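Local coordinates for protein 4-hydroxy-tetrahydrodipicolinate synthase (Thermotoga maritima, PDB 1O5K) that catalyses the condensation of pyruvate with aspartate semialdehyde to 4-hydroxy-tetrahydrodipicolinate, a step of lysine biosynthesis, through a Schiff-base intermediate, at residues G18-V22 against L38-Q42; G54-E58 against N263-K268; V220-V224 against V267-L271; L254-V260 against L295-L300. All coordinates share one frame; numbering follows the deposited sequence.

Interaction 1. Residues G18-V22 against L38-Q42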
loop_
_atom_site.group_PDB
_atom_site.type_symbol
_atom_site.label_atom_id
_atom_site.label_comp_id
_atom_site.label_asym_id
_atom_site.label_seq_id
_atom_site.Cartn_x
_atom_site.Cartn_y
_atom_site.Cartn_z
ATOM N N GLY A 18 12.083 5.864 27.383
ATOM C CA GLY A 18 13.304 6.523 26.973
ATOM C C GLY A 18 12.913 7.643 26.031
ATOM O O GLY A 18 12.293 7.396 25.012
ATOM N N THR A 19 13.207 8.886 26.414
ATOM C CA THR A 19 12.810 10.038 25.579
ATOM C C THR A 19 13.765 10.270 24.437
ATOM O O THR A 19 14.921 10.404 24.658
ATOM C CB THR A 19 12.737 11.271 26.421
ATOM O OG1 THR A 19 11.651 11.109 27.384
ATOM C CG2 THR A 19 12.359 12.507 25.612
ATOM N N ALA A 20 13.237 10.331 23.218
ATOM C CA ALA A 20 14.040 10.684 22.042
ATOM C C ALA A 20 14.002 12.206 22.021
ATOM O O ALA A 20 13.092 12.830 21.492
ATOM C CB ALA A 20 13.448 10.096 20.796
ATOM N N ILE A 21 14.999 12.797 22.638
ATOM C CA ILE A 21 14.932 14.226 23.008
ATOM C C ILE A 21 15.313 15.079 21.796
ATOM O O ILE A 21 16.153 14.681 20.982
ATOM C CB ILE A 21 15.795 14.501 24.244
ATOM C CG1 ILE A 21 15.449 15.883 24.826
ATOM C CG2 ILE A 21 17.308 14.355 23.936
ATOM C CD1 ILE A 21 15.974 16.142 26.211
ATOM N N VAL A 22 14.586 16.185 21.617
ATOM C CA VAL A 22 14.923 17.184 20.595
ATOM C C VAL A 22 16.279 17.868 20.867
ATOM O O VAL A 22 16.808 17.831 21.965
ATOM C CB VAL A 22 13.848 18.287 20.444
ATOM C CG1 VAL A 22 12.453 17.731 20.121
ATOM C CG2 VAL A 22 13.799 19.148 21.696
ATOM N N LEU A 38 15.037 21.153 29.376
ATOM C CA LEU A 38 14.279 20.018 28.880
ATOM C C LEU A 38 14.754 18.718 29.541
ATOM O O LEU A 38 13.924 17.905 29.936
ATOM C CB LEU A 38 14.352 19.939 27.353
ATOM C CG LEU A 38 13.422 18.922 26.728
ATOM C CD1 LEU A 38 11.971 19.156 27.213
ATOM C CD2 LEU A 38 13.510 18.915 25.181
ATOM N N VAL A 39 16.071 18.535 29.666
ATOM C CA VAL A 39 16.611 17.326 30.321
ATOM C C VAL A 39 16.100 17.300 31.765
ATOM O O VAL A 39 15.601 16.293 32.203
ATOM C CB VAL A 39 18.129 17.281 30.270
ATOM C CG1 VAL A 39 18.704 16.129 31.134
ATOM C CG2 VAL A 39 18.598 17.169 28.805
ATOM N N ARG A 40 16.148 18.433 32.466
ATOM C CA ARG A 40 15.682 18.461 33.857
ATOM C C ARG A 40 14.178 18.086 33.981
ATOM O O ARG A 40 13.783 17.326 34.872
ATOM C CB ARG A 40 15.990 19.800 34.513
ATOM C CG ARG A 40 17.496 20.023 34.671
ATOM C CD ARG A 40 17.885 21.334 35.408
ATOM N NE ARG A 40 19.343 21.464 35.340
ATOM C CZ ARG A 40 20.205 20.725 36.049
ATOM N NH1 ARG A 40 19.771 19.827 36.936
ATOM N NH2 ARG A 40 21.516 20.888 35.888
ATOM N N TYR A 41 13.370 18.554 33.046
ATOM C CA TYR A 41 11.949 18.147 32.953
ATOM C C TYR A 41 11.750 16.654 32.776
ATOM O O TYR A 41 10.844 16.085 33.361
ATOM C CB TYR A 41 11.325 18.939 31.798
ATOM C CG TYR A 41 9.843 18.765 31.502
ATOM C CD1 TYR A 41 8.876 19.032 32.465
ATOM C CD2 TYR A 41 9.411 18.454 30.209
ATOM C CE1 TYR A 41 7.531 18.937 32.163
ATOM C CE2 TYR A 41 8.046 18.357 29.905
ATOM C CZ TYR A 41 7.117 18.613 30.860
ATOM O OH TYR A 41 5.763 18.539 30.524
ATOM N N GLN A 42 12.567 16.022 31.928
ATOM C CA GLN A 42 12.512 14.578 31.763
ATOM C C GLN A 42 12.865 13.859 33.082
ATOM O O GLN A 42 12.166 12.930 33.507
ATOM C CB GLN A 42 13.466 14.147 30.656
ATOM C CG GLN A 42 13.090 14.778 29.313
ATOM C CD GLN A 42 11.695 14.368 28.854
ATOM O OE1 GLN A 42 11.345 13.190 28.849
ATOM N NE2 GLN A 42 10.905 15.337 28.477
#

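Interaction 2. Residues G54-E58 against N263-K268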
loop_
_atom_site.group_PDB
_atom_site.type_symbol
_atom_site.label_atom_id
_atom_site.label_comp_id
_atom_site.label_asym_id
_atom_site.label_seq_id
_atom_site.Cartn_x
_atom_site.Cartn_y
_atom_site.Cartn_z
ATOM N N GLY A 54 18.735 11.019 17.872
ATOM C CA GLY A 54 17.896 10.192 16.995
ATOM C C GLY A 54 17.301 11.184 15.999
ATOM O O GLY A 54 17.694 12.375 15.932
ATOM N N THR A 55 16.332 10.684 15.245
ATOM C CA THR A 55 15.591 11.475 14.258
ATOM C C THR A 55 14.955 12.662 14.887
ATOM O O THR A 55 14.930 13.761 14.325
ATOM C CB THR A 55 14.433 10.611 13.613
ATOM O OG1 THR A 55 14.709 9.203 13.744
ATOM C CG2 THR A 55 14.475 10.786 12.147
ATOM N N THR A 56 14.370 12.434 16.054
ATOM C CA THR A 56 13.690 13.511 16.797
ATOM C C THR A 56 14.663 14.619 17.193
ATOM O O THR A 56 14.274 15.736 17.357
ATOM C CB THR A 56 13.004 12.945 18.036
ATOM O OG1 THR A 56 12.103 11.897 17.655
ATOM C CG2 THR A 56 12.107 13.988 18.747
ATOM N N GLY A 57 15.942 14.285 17.364
ATOM C CA GLY A 57 16.958 15.293 17.647
ATOM C C GLY A 57 17.703 15.790 16.413
ATOM O O GLY A 57 18.829 16.311 16.503
ATOM N N GLU A 58 17.125 15.594 15.233
ATOM C CA GLU A 58 17.688 16.159 13.979
ATOM C C GLU A 58 19.120 15.728 13.719
ATOM O O GLU A 58 19.927 16.496 13.191
ATOM C CB GLU A 58 17.529 17.678 13.918
ATOM C CG GLU A 58 16.084 18.041 13.681
ATOM C CD GLU A 58 15.784 19.499 13.831
ATOM O OE1 GLU A 58 15.287 19.865 14.936
ATOM O OE2 GLU A 58 16.039 20.251 12.849
ATOM N N ASN A 263 7.867 14.474 12.227
ATOM C CA ASN A 263 8.540 14.674 13.502
ATOM C C ASN A 263 10.010 14.976 13.180
ATOM O O ASN A 263 10.589 14.269 12.340
ATOM C CB ASN A 263 8.450 13.347 14.282
ATOM C CG ASN A 263 9.325 13.300 15.472
ATOM O OD1 ASN A 263 10.191 12.417 15.570
ATOM N ND2 ASN A 263 9.074 14.161 16.437
ATOM N N PRO A 264 10.666 15.926 13.849
ATOM C CA PRO A 264 10.157 16.699 15.002
ATOM C C PRO A 264 9.552 18.090 14.754
ATOM O O PRO A 264 9.629 18.947 15.653
ATOM C CB PRO A 264 11.397 16.853 15.839
ATOM C CG PRO A 264 12.502 17.014 14.821
ATOM C CD PRO A 264 12.106 16.156 13.634
ATOM N N ILE A 265 8.967 18.335 13.585
ATOM C CA ILE A 265 8.358 19.611 13.347
ATOM C C ILE A 265 7.266 19.923 14.380
ATOM O O ILE A 265 7.332 21.002 15.031
ATOM C CB ILE A 265 7.885 19.766 11.896
ATOM C CG1 ILE A 265 9.095 19.878 10.981
ATOM C CG2 ILE A 265 7.034 20.960 11.734
ATOM C CD1 ILE A 265 8.743 19.701 9.537
ATOM N N PRO A 266 6.276 19.048 14.577
ATOM C CA PRO A 266 5.235 19.339 15.600
ATOM C C PRO A 266 5.731 19.399 17.035
ATOM O O PRO A 266 5.399 20.353 17.759
ATOM C CB PRO A 266 4.251 18.169 15.427
ATOM C CG PRO A 266 4.466 17.771 13.953
ATOM C CD PRO A 266 5.956 17.768 13.892
ATOM N N VAL A 267 6.584 18.460 17.409
ATOM C CA VAL A 267 7.053 18.439 18.829
ATOM C C VAL A 267 7.863 19.711 19.198
ATOM O O VAL A 267 7.696 20.277 20.312
ATOM C CB VAL A 267 7.762 17.115 19.179
ATOM C CG1 VAL A 267 9.141 17.013 18.556
ATOM C CG2 VAL A 267 7.861 16.955 20.700
ATOM N N LYS A 268 8.639 20.243 18.258
ATOM C CA LYS A 268 9.344 21.495 18.514
ATOM C C LYS A 268 8.352 22.645 18.657
ATOM O O LYS A 268 8.528 23.468 19.524
ATOM C CB LYS A 268 10.432 21.795 17.478
ATOM C CG LYS A 268 11.697 20.970 17.688
ATOM C CD LYS A 268 12.847 21.411 16.820
ATOM C CE LYS A 268 14.141 21.348 17.568
ATOM N NZ LYS A 268 15.315 21.774 16.806
#

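Interaction 3. Residues V220-V224 against V267-L271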
loop_
_atom_site.group_PDB
_atom_site.type_symbol
_atom_site.label_atom_id
_atom_site.label_comp_id
_atom_site.label_asym_id
_atom_site.label_seq_id
_atom_site.Cartn_x
_atom_site.Cartn_y
_atom_site.Cartn_z
ATOM N N VAL A 220 8.611 10.008 21.439
ATOM C CA VAL A 220 8.597 11.444 21.031
ATOM C C VAL A 220 7.688 12.248 21.995
ATOM O O VAL A 220 8.021 13.346 22.482
ATOM C CB VAL A 220 8.072 11.533 19.646
ATOM C CG1 VAL A 220 7.783 12.986 19.233
ATOM C CG2 VAL A 220 9.082 10.888 18.642
ATOM N N VAL A 221 6.512 11.694 22.259
ATOM C CA VAL A 221 5.523 12.336 23.127
ATOM C C VAL A 221 6.056 12.679 24.505
ATOM O O VAL A 221 5.622 13.669 25.102
ATOM C CB VAL A 221 4.215 11.443 23.291
ATOM C CG1 VAL A 221 3.262 12.131 24.217
ATOM C CG2 VAL A 221 3.495 11.205 21.949
ATOM N N SER A 222 6.928 11.837 25.067
ATOM C CA SER A 222 7.499 12.144 26.341
ATOM C C SER A 222 8.305 13.442 26.407
ATOM O O SER A 222 8.591 13.911 27.515
ATOM C CB SER A 222 8.382 10.996 26.842
ATOM O OG SER A 222 9.473 10.727 25.963
ATOM N N ASN A 223 8.693 14.032 25.263
ATOM C CA ASN A 223 9.296 15.363 25.316
ATOM C C ASN A 223 8.378 16.365 26.007
ATOM O O ASN A 223 8.836 17.239 26.743
ATOM C CB ASN A 223 9.596 15.873 23.916
ATOM C CG ASN A 223 10.913 15.343 23.351
ATOM O OD1 ASN A 223 11.990 15.931 23.580
ATOM N ND2 ASN A 223 10.829 14.261 22.551
ATOM N N VAL A 224 7.078 16.252 25.745
ATOM C CA VAL A 224 6.112 17.181 26.299
ATOM C C VAL A 224 5.320 16.621 27.444
ATOM O O VAL A 224 4.954 17.367 28.354
ATOM C CB VAL A 224 5.147 17.756 25.228
ATOM C CG1 VAL A 224 5.952 18.529 24.152
ATOM C CG2 VAL A 224 4.312 16.697 24.603
ATOM N N VAL A 267 6.584 18.460 17.409
ATOM C CA VAL A 267 7.053 18.439 18.829
ATOM C C VAL A 267 7.863 19.711 19.198
ATOM O O VAL A 267 7.696 20.277 20.312
ATOM C CB VAL A 267 7.762 17.115 19.179
ATOM C CG1 VAL A 267 9.141 17.013 18.556
ATOM C CG2 VAL A 267 7.861 16.955 20.700
ATOM N N LYS A 268 8.639 20.243 18.258
ATOM C CA LYS A 268 9.344 21.495 18.514
ATOM C C LYS A 268 8.352 22.645 18.657
ATOM O O LYS A 268 8.528 23.468 19.524
ATOM C CB LYS A 268 10.432 21.795 17.478
ATOM C CG LYS A 268 11.697 20.970 17.688
ATOM C CD LYS A 268 12.847 21.411 16.820
ATOM C CE LYS A 268 14.141 21.348 17.568
ATOM N NZ LYS A 268 15.315 21.774 16.806
ATOM N N ALA A 269 7.302 22.677 17.829
ATOM C CA ALA A 269 6.277 23.751 17.959
ATOM C C ALA A 269 5.558 23.657 19.323
ATOM O O ALA A 269 5.328 24.653 19.974
ATOM C CB ALA A 269 5.301 23.742 16.785
ATOM N N ALA A 270 5.280 22.434 19.757
ATOM C CA ALA A 270 4.709 22.141 21.063
ATOM C C ALA A 270 5.617 22.605 22.229
ATOM O O ALA A 270 5.169 23.296 23.158
ATOM C CB ALA A 270 4.401 20.611 21.165
ATOM N N LEU A 271 6.897 22.240 22.177
ATOM C CA LEU A 271 7.871 22.680 23.198
ATOM C C LEU A 271 7.986 24.198 23.239
ATOM O O LEU A 271 8.103 24.825 24.334
ATOM C CB LEU A 271 9.214 22.016 22.943
ATOM C CG LEU A 271 9.168 20.511 23.330
ATOM C CD1 LEU A 271 10.386 19.839 22.745
ATOM C CD2 LEU A 271 9.155 20.337 24.800
#

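Interaction 4. Residues L254-V260 against L295-L300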
loop_
_atom_site.group_PDB
_atom_site.type_symbol
_atom_site.label_atom_id
_atom_site.label_comp_id
_atom_site.label_asym_id
_atom_site.label_seq_id
_atom_site.Cartn_x
_atom_site.Cartn_y
_atom_site.Cartn_z
ATOM N N LEU A 254 -2.810 13.759 21.455
ATOM C CA LEU A 254 -1.472 14.306 21.463
ATOM C C LEU A 254 -0.567 13.442 20.632
ATOM O O LEU A 254 0.245 13.944 19.865
ATOM C CB LEU A 254 -0.977 14.483 22.910
ATOM C CG LEU A 254 0.390 15.114 23.084
ATOM C CD1 LEU A 254 0.440 16.483 22.417
ATOM C CD2 LEU A 254 0.689 15.234 24.517
ATOM N N MET A 255 -0.673 12.125 20.782
ATOM C CA MET A 255 0.133 11.216 19.990
ATOM C C MET A 255 -0.051 11.488 18.509
ATOM O O MET A 255 0.926 11.572 17.770
ATOM C CB MET A 255 -0.221 9.776 20.332
ATOM C CG MET A 255 0.286 9.359 21.686
ATOM S SD MET A 255 -0.243 7.634 22.009
ATOM C CE MET A 255 0.482 7.370 23.635
ATOM N N LYS A 256 -1.295 11.680 18.085
ATOM C CA LYS A 256 -1.589 11.916 16.671
ATOM C C LYS A 256 -1.128 13.308 16.214
ATOM O O LYS A 256 -0.533 13.454 15.134
ATOM C CB LYS A 256 -3.084 11.744 16.400
ATOM C CG LYS A 256 -3.533 10.323 16.777
ATOM C CD LYS A 256 -2.807 9.227 15.942
ATOM C CE LYS A 256 -2.840 7.856 16.609
ATOM N NZ LYS A 256 -2.772 6.694 15.621
ATOM N N ALA A 257 -1.384 14.316 17.048
ATOM C CA ALA A 257 -1.043 15.681 16.688
ATOM C C ALA A 257 0.449 15.860 16.457
ATOM O O ALA A 257 0.859 16.723 15.643
ATOM C CB ALA A 257 -1.533 16.653 17.736
ATOM N N LEU A 258 1.273 15.099 17.190
ATOM C CA LEU A 258 2.710 15.263 17.094
ATOM C C LEU A 258 3.277 14.697 15.782
ATOM O O LEU A 258 4.442 14.831 15.485
ATOM C CB LEU A 258 3.384 14.645 18.362
ATOM C CG LEU A 258 3.183 15.471 19.618
ATOM C CD1 LEU A 258 3.811 14.781 20.809
ATOM C CD2 LEU A 258 3.780 16.925 19.484
ATOM N N PHE A 259 2.430 14.092 14.968
ATOM C CA PHE A 259 2.843 13.596 13.688
ATOM C C PHE A 259 2.016 14.068 12.514
ATOM O O PHE A 259 2.108 13.509 11.443
ATOM C CB PHE A 259 2.908 12.064 13.781
ATOM C CG PHE A 259 3.885 11.613 14.775
ATOM C CD1 PHE A 259 5.182 11.375 14.396
ATOM C CD2 PHE A 259 3.529 11.481 16.112
ATOM C CE1 PHE A 259 6.137 10.961 15.348
ATOM C CE2 PHE A 259 4.464 11.073 17.050
ATOM C CZ PHE A 259 5.767 10.817 16.652
ATOM N N VAL A 260 1.282 15.166 12.674
ATOM C CA VAL A 260 0.539 15.707 11.528
ATOM C C VAL A 260 1.490 16.287 10.472
ATOM O O VAL A 260 1.101 16.442 9.327
ATOM C CB VAL A 260 -0.553 16.707 11.938
ATOM C CG1 VAL A 260 -1.618 16.007 12.759
ATOM C CG2 VAL A 260 0.015 17.880 12.747
ATOM N N LEU A 295 -3.650 23.359 16.343
ATOM C CA LEU A 295 -4.058 22.021 16.814
ATOM C C LEU A 295 -3.276 21.652 18.072
ATOM O O LEU A 295 -3.829 21.241 19.085
ATOM C CB LEU A 295 -3.807 20.978 15.722
ATOM C CG LEU A 295 -3.878 19.497 16.132
ATOM C CD1 LEU A 295 -5.294 19.190 16.546
ATOM C CD2 LEU A 295 -3.449 18.597 14.996
ATOM N N LEU A 296 -1.964 21.761 17.993
ATOM C CA LEU A 296 -1.161 21.483 19.168
ATOM C C LEU A 296 -1.631 22.333 20.381
ATOM O O LEU A 296 -1.766 21.801 21.490
ATOM C CB LEU A 296 0.301 21.741 18.869
ATOM C CG LEU A 296 0.905 20.757 17.873
ATOM C CD1 LEU A 296 2.215 21.389 17.418
ATOM C CD2 LEU A 296 1.094 19.378 18.515
ATOM N N ARG A 297 -1.882 23.633 20.184
ATOM C CA ARG A 297 -2.246 24.503 21.302
ATOM C C ARG A 297 -3.504 23.947 21.993
ATOM O O ARG A 297 -3.583 23.844 23.243
ATOM C CB ARG A 297 -2.477 25.949 20.828
ATOM C CG ARG A 297 -2.470 26.929 21.963
ATOM C CD ARG A 297 -2.814 28.353 21.626
ATOM N NE ARG A 297 -1.701 29.076 21.013
ATOM C CZ ARG A 297 -1.557 29.276 19.718
ATOM N NH1 ARG A 297 -2.447 28.816 18.844
ATOM N NH2 ARG A 297 -0.501 29.953 19.285
ATOM N N ASN A 298 -4.460 23.530 21.172
ATOM C CA ASN A 298 -5.726 22.986 21.663
ATOM C C ASN A 298 -5.562 21.675 22.401
ATOM O O ASN A 298 -6.085 21.495 23.490
ATOM C CB ASN A 298 -6.686 22.781 20.494
ATOM C CG ASN A 298 -7.292 24.103 20.003
ATOM O OD1 ASN A 298 -7.321 25.100 20.734
ATOM N ND2 ASN A 298 -7.728 24.123 18.740
ATOM N N VAL A 299 -4.835 20.767 21.782
ATOM C CA VAL A 299 -4.563 19.461 22.348
ATOM C C VAL A 299 -3.725 19.583 23.620
ATOM O O VAL A 299 -3.979 18.865 24.605
ATOM C CB VAL A 299 -3.850 18.555 21.306
ATOM C CG1 VAL A 299 -3.228 17.366 21.956
ATOM C CG2 VAL A 299 -4.845 18.071 20.230
ATOM N N LEU A 300 -2.724 20.467 23.618
ATOM C CA LEU A 300 -1.915 20.652 24.827
ATOM C C LEU A 300 -2.783 21.148 25.992
ATOM O O LEU A 300 -2.668 20.634 27.116
ATOM C CB LEU A 300 -0.710 21.550 24.595
ATOM C CG LEU A 300 0.375 20.975 23.679
ATOM C CD1 LEU A 300 1.358 22.110 23.402
ATOM C CD2 LEU A 300 1.060 19.779 24.359
#

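Interaction 1. Residues G18-V22 against L38-Q42
Ile-21 and Leu-38 meet end on at the tight end of this buried contact. Ile-21 CG1 lies 3.6 Å from Leu-38 CD2, and the same leucine methyl receives Val-22 CG2 at 3.5 Å, the valine crossing the leucine at about a right angle. The extended chain of Ile-21, with CG1 opposite its backbone N (chi1 -166°), carries CD1 past the leucine to within 3.8 Å of Val-39 CG2. Strand 16-20 and helix 32-44 form the first beta-alpha unit of the TIM barrel, and these aliphatic groups fill the layer between the barrel wall and the helix outside it.

Further along, the packing becomes polar. Ile-21 CD1 approaches Gln-42 CG no nearer than 4.4 Å, and Thr-19 takes over. Its OG1 donates to Gln-42 OE1 in a short bond of 2.6 Å, entering from above the amide carbonyl plane (41° out of it). A bend at chi2 (-61°) turns the glutamine carboxamide back to this position, where its NE2 also bonds Ser-222 O. Thr-19 OG1 has a second partner in Ser-222 OG, a pairing that ties strand, helix and the loop after strand 216-219 together. A valine in place of Thr-19 would probably leave the buried Gln-42 OE1 without its donor and Ser-222 OG without one of its partners. The helix is open to solvent on its other face: Arg-40 is exposed and salt-bridged to Glu-36, while partly exposed Tyr-41 hydrogen-bonds through its OH to Val-224 O.

Interaction 2. Residues G54-E58 against N263-K268
Thr-56, with OG1 opposite its carbonyl carbon (chi1 -56°), and Asn-263, with CG opposite its backbone N (chi1 168°), turn their polar ends to each other, placing OG1 2.9 Å from OD1. The site lies at the catalytic mouth of the TIM barrel: residues 54-58 belong to the Gly-Thr-Thr-Gly-Glu loop that follows strand 49-52. Residues 263-268 lead into helix 265-273. Thr-56 OG1 is also hydrogen-bonded to O1 of the lysine-pyruvate adduct at position 173, so Asn-263 stands in the second shell of the bound substrate. Thr-55, predicted to be part of the proton relay, makes weak bonds to Tyr-144 and to Tyr-118 of a second subunit.

At the other side of the loop Glu-58 and Lys-268 point at each other, one from the loop and one from the helix. Lys-268 NZ bonds Glu-58 OE1 at 2.7 Å in a salt bridge, meeting the syn side of the carboxylate 22° out of its plane. Backbone carbonyls of Thr-23 and Glu-280 give NZ two more acceptors, while Glu-58 OE2 takes the backbone N-H of Arg-282, which fixes the rotation of the carboxylate. With alanine in place of Glu-58, the buried ammonium of Lys-268 is likely to lose its counter-charge and the N-H of Arg-282 its acceptor.

Between the two polar pairs sits Pro-264, the N-cap residue of the helix, preceded by a cis peptide bond. Its ring fills the middle of the contact, CG lying 3.9 Å from Glu-58 CG and 3.3 Å from the carbonyl oxygen of Thr-56.

Interaction 3. Residues V220-V224 against V267-L271
Val-267, Val-224 and Leu-271 carry most of the surface buried where the loop after TIM-barrel strand 216-219 packs against helix 265-273. Val-267 and Leu-271, one helical turn apart, present their methyls to the loop, and Val-224 fits against both. Val-224 CG1 does the touching: it lies 3.7 Å from Leu-271 CD2 and 4.0 Å from Ala-270 CB, the valine and leucine side chains slanting across each other.

With CG1 between the backbone N and the carbonyl carbon (chi1 73°), Val-267 has CG2 anti to the N, which directs this second methyl toward the loop. There it meets Asn-223 CB at 3.8 Å and also reaches Val-224 CG1, while Val-220 CG1 comes against the beta carbon of Val-267. Leu-271 sets CD2 over the face of the Asn-223 carbonyl, with 3.7 Å between CD2 and O. The touching residues are all buried, and the two segments meet by van der Waals packing, mostly of aliphatic groups.

Polar groups hold the loop in shape instead. The Asn-223 amide bridges to the neighbouring strand 16-20, where ND2 bonds Ala-20 O, and beyond it OD1 accepts from Val-22 N. Val-220, whose side chain also touches Thr-56 of the predicted pyruvate site, offers its carbonyl to Asn-223. Val-220 O is gripped twice: by Asn-223 N at 2.9 Å and by Asn-223 ND2 at 3.0 Å, the latter nearly straight (163°) and lying in the asparagine amide plane.

Interaction 4. Residues L254-V260 against L295-L300
Ala-257 CB is set among three side chains of helix 290-302, with Leu-295 CD2 and Leu-296 CD2 each 3.9 Å away and Val-299 CG2 slightly farther off. The small alanine is consistent with the close approach of the two helices. A turn earlier, Val-299 packs on the backbone of Leu-254, its CG1 pressing to 3.6 Å from Leu-254 CA. The valine holds this methyl opposite its backbone N (chi1 164°), directing it at the partner helix. Leu-254 then sends CD1 to Leu-300 CD2, 3.9 Å away, the two leucines crossing at a slant.

Two further contacts flank the alanine. Leu-258 CD2 meets Leu-296 CD2 at 3.8 Å, the side chains about perpendicular. On the outer margin exposed Val-260 and partly exposed Leu-295 touch tip to tip through CG1 and CD2. A type I turn from Ala-257 to Val-260, following the end of helix 241-257, puts Val-260 back against the partner helix.

The second shell belongs to the C-terminal helices of the chain. Leu-258 also rests on Val-267 and Ala-270, and Leu-296 on Ala-269, which wedges helix 265-273 against both partners; Leu-254 touches Leu-305 near the chain end. Lys-256, on another face, salt-bridges Asp-204 of its own chain and Asp-180 of a third subunit. With aliphatic side chains meeting each other and one stretch of backbone, the interface holds by close fit and exclusion of water, and the contact itself fixes no charge.

In the fold
Interactions 1, 2 and 3 are wholly buried and interlocked; interaction 4 lies farther from the chain centre and runs out to an exposed margin. Helix 265-273 is common ground: 2 and 3 share Val-267 and Lys-268, the first using the start of the helix beside the substrate, the second its face toward the 220-224 loop, while 4 touches the helix through Leu-258 and Leu-296. Interaction 1 joins 3 by several hydrogen bonds from strand and helix to the 220-224 loop. Polarity follows place: a salt bridge and a threonine-asparagine pair by the catalytic mouth in 2, one buried hydrogen bond amid aliphatic packing in 1, and packing of mainly aliphatic groups in 3 and 4.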